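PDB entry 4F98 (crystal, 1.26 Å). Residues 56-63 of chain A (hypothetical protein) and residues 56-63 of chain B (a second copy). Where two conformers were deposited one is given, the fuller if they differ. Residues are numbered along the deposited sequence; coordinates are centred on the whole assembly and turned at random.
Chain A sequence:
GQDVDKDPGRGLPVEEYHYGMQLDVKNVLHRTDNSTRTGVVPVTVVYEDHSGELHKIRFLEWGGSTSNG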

# COMPACT_ATOMS: atom_id res chain seq x y z
N LYS A 56 9.40 -10.48 -8.37
CA LYS A 56 8.33 -10.73 -7.41
C LYS A 56 8.77 -10.24 -6.04
O LYS A 56 9.83 -10.64 -5.54
CB LYS A 56 8.02 -12.22 -7.34
CG LYS A 56 6.94 -12.64 -6.31
CD LYS A 56 6.81 -14.18 -6.19
CE LYS A 56 6.08 -14.80 -7.34
NZ LYS A 56 6.21 -16.27 -7.37
N ILE A 57 7.93 -9.41 -5.42
CA ILE A 57 8.17 -8.87 -4.08
C ILE A 57 6.91 -9.05 -3.24
O ILE A 57 5.80 -9.06 -3.79
CB ILE A 57 8.63 -7.40 -4.13
CG1 ILE A 57 7.67 -6.54 -4.95
CG2 ILE A 57 10.07 -7.31 -4.69
CD1 ILE A 57 7.91 -5.03 -4.86
N ARG A 58 7.08 -9.28 -1.95
CA ARG A 58 5.95 -9.42 -1.04
C ARG A 58 6.21 -8.63 0.23
O ARG A 58 7.32 -8.65 0.77
CB ARG A 58 5.62 -10.88 -0.76
CG ARG A 58 4.32 -11.08 0.02
CD ARG A 58 3.90 -12.54 0.18
NE ARG A 58 5.01 -13.38 0.63
CZ ARG A 58 5.57 -14.35 -0.09
NH1 ARG A 58 5.14 -14.64 -1.34
NH2 ARG A 58 6.57 -15.02 0.44
N PHE A 59 5.19 -7.91 0.66
CA PHE A 59 5.35 -6.90 1.70
C PHE A 59 3.96 -6.61 2.29
O PHE A 59 3.05 -7.44 2.12
CB PHE A 59 6.10 -5.66 1.13
CG PHE A 59 5.47 -5.08 -0.12
CD1 PHE A 59 5.70 -5.65 -1.36
CD2 PHE A 59 4.70 -3.94 -0.05
CE1 PHE A 59 5.10 -5.13 -2.51
CE2 PHE A 59 4.11 -3.40 -1.19
CZ PHE A 59 4.33 -4.01 -2.44
N LEU A 60 3.81 -5.49 2.99
CA LEU A 60 2.55 -5.13 3.64
C LEU A 60 2.05 -3.81 3.08
O LEU A 60 2.83 -2.94 2.69
CB LEU A 60 2.76 -4.95 5.15
CG LEU A 60 3.24 -6.18 5.91
CD1 LEU A 60 3.65 -5.75 7.32
CD2 LEU A 60 2.16 -7.28 5.91
N GLU A 61 0.72 -3.67 3.06
CA GLU A 61 0.09 -2.42 2.66
C GLU A 61 -1.22 -2.26 3.41
O GLU A 61 -1.71 -3.19 4.04
CB GLU A 61 -0.14 -2.41 1.16
CG GLU A 61 -1.25 -3.35 0.69
CD GLU A 61 -1.52 -3.28 -0.81
OE1 GLU A 61 -0.83 -2.54 -1.55
OE2 GLU A 61 -2.44 -3.98 -1.29
N TRP A 62 -1.81 -1.08 3.30
CA TRP A 62 -3.14 -0.85 3.83
C TRP A 62 -4.17 -1.28 2.78
O TRP A 62 -4.02 -1.00 1.59
CB TRP A 62 -3.33 0.60 4.19
CG TRP A 62 -2.51 1.01 5.36
CD1 TRP A 62 -1.15 1.13 5.41
CD2 TRP A 62 -2.98 1.32 6.68
NE1 TRP A 62 -0.75 1.54 6.65
CE2 TRP A 62 -1.85 1.65 7.45
CE3 TRP A 62 -4.25 1.37 7.28
CZ2 TRP A 62 -1.94 2.02 8.80
CZ3 TRP A 62 -4.34 1.74 8.62
CH2 TRP A 62 -3.19 2.06 9.36
N GLY A 63 -5.19 -1.99 3.22
CA GLY A 63 -6.25 -2.44 2.34
C GLY A 63 -7.00 -1.29 1.71
O GLY A 63 -6.92 -0.14 2.15
N LYS B 56 -3.71 10.94 11.60
CA LYS B 56 -3.46 11.13 10.18
C LYS B 56 -2.01 10.79 9.88
O LYS B 56 -1.10 11.35 10.51
CB LYS B 56 -3.75 12.57 9.77
CG LYS B 56 -3.46 12.92 8.29
CD LYS B 56 -3.61 14.44 8.01
CE LYS B 56 -5.04 14.89 7.93
NZ LYS B 56 -5.18 16.35 7.96
N ILE B 57 -1.80 9.92 8.91
CA ILE B 57 -0.46 9.49 8.46
C ILE B 57 -0.41 9.58 6.94
O ILE B 57 -1.43 9.42 6.27
CB ILE B 57 -0.09 8.10 8.98
CG1 ILE B 57 -1.18 7.07 8.64
CG2 ILE B 57 0.15 8.15 10.51
CD1 ILE B 57 -0.79 5.62 8.90
N ARG B 58 0.75 9.92 6.41
CA ARG B 58 0.95 9.98 4.97
C ARG B 58 2.26 9.32 4.60
O ARG B 58 3.28 9.51 5.26
CB ARG B 58 0.84 11.41 4.44
CG ARG B 58 0.83 11.50 2.91
CD ARG B 58 0.58 12.91 2.37
NE ARG B 58 1.42 13.90 3.02
CZ ARG B 58 0.96 14.88 3.81
NH1 ARG B 58 -0.35 15.03 4.06
NH2 ARG B 58 1.84 15.70 4.35
N PHE B 59 2.20 8.51 3.55
CA PHE B 59 3.30 7.61 3.22
C PHE B 59 3.14 7.19 1.75
O PHE B 59 2.44 7.88 1.00
CB PHE B 59 3.34 6.43 4.24
CG PHE B 59 2.03 5.69 4.39
CD1 PHE B 59 1.01 6.19 5.18
CD2 PHE B 59 1.84 4.47 3.77
CE1 PHE B 59 -0.21 5.53 5.29
CE2 PHE B 59 0.63 3.79 3.89
CZ PHE B 59 -0.40 4.33 4.68
N LEU B 60 3.80 6.11 1.34
CA LEU B 60 3.77 5.64 -0.04
C LEU B 60 3.20 4.24 -0.10
O LEU B 60 3.37 3.45 0.84
CB LEU B 60 5.18 5.60 -0.63
CG LEU B 60 5.92 6.93 -0.69
CD1 LEU B 60 7.40 6.66 -1.03
CD2 LEU B 60 5.25 7.88 -1.69
N GLU B 61 2.53 3.93 -1.21
CA GLU B 61 2.02 2.59 -1.46
C GLU B 61 2.02 2.32 -2.95
O GLU B 61 2.21 3.23 -3.76
CB GLU B 61 0.62 2.45 -0.89
CG GLU B 61 -0.45 3.21 -1.66
CD GLU B 61 -1.86 3.00 -1.11
OE1 GLU B 61 -2.05 2.30 -0.09
OE2 GLU B 61 -2.82 3.55 -1.71
N TRP B 62 1.78 1.08 -3.31
CA TRP B 62 1.59 0.73 -4.71
C TRP B 62 0.12 0.95 -5.08
O TRP B 62 -0.78 0.61 -4.32
CB TRP B 62 1.98 -0.71 -4.96
CG TRP B 62 3.44 -0.94 -4.82
CD1 TRP B 62 4.19 -0.89 -3.68
CD2 TRP B 62 4.38 -1.21 -5.89
NE1 TRP B 62 5.50 -1.16 -3.95
CE2 TRP B 62 5.65 -1.34 -5.29
CE3 TRP B 62 4.26 -1.37 -7.27
CZ2 TRP B 62 6.80 -1.63 -6.04
CZ3 TRP B 62 5.41 -1.65 -8.02
CH2 TRP B 62 6.66 -1.77 -7.39
N GLY B 63 -0.10 1.56 -6.23
CA GLY B 63 -1.44 1.81 -6.72
C GLY B 63 -2.22 0.53 -6.96
O GLY B 63 -1.66 -0.56 -7.04
O HOH W 1 1.45 -0.98 -1.44
O HOH W 2 -0.62 1.05 1.91

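Two copies of one strand cross at 110° about an exact two-fold axis, their axes 7.8 Å apart, so every contact occurs twice. No hydrogen bond joins the strands directly; apolar packing and two bridging waters do the work. Strand alternation sets the pattern: A:Ile57 and A:Phe59 point their CA-to-CB bonds toward the partner, while A:Lys56, A:Arg58 and A:Leu60 lie out of reach.

B:Trp62 is the centrepiece, with the largest covered area. Its m chi1, with chi2 at 69°, lays the indole along A:Phe59 and A:Ile57. A:Phe59, chi1 p, sets its CZ over one face of that indole, 3.4 Å from B:Trp62 CD1; the planes meet obliquely at 45°. A:Ile57, p then t, extends its CD1 to 3.8 Å from B:Trp62 CZ2, a slim methyl reaching the six-membered part of the indole. B:Trp62 NE1 is hydrogen-bonded elsewhere in the structure, so burying the indole leaves no unpaired donor.

A:Glu61 leaves its strand sideways, but chi1 p and chi2 t bring its end nearer the partner. There A:Glu61 OE1 accepts a 2.8 Å hydrogen bond from water 1, which in turn accepts one of 2.8 Å from B:Trp62 N. The buried carboxylate thus meets a backbone amide through water, and water 2 repeats the bridge by symmetry.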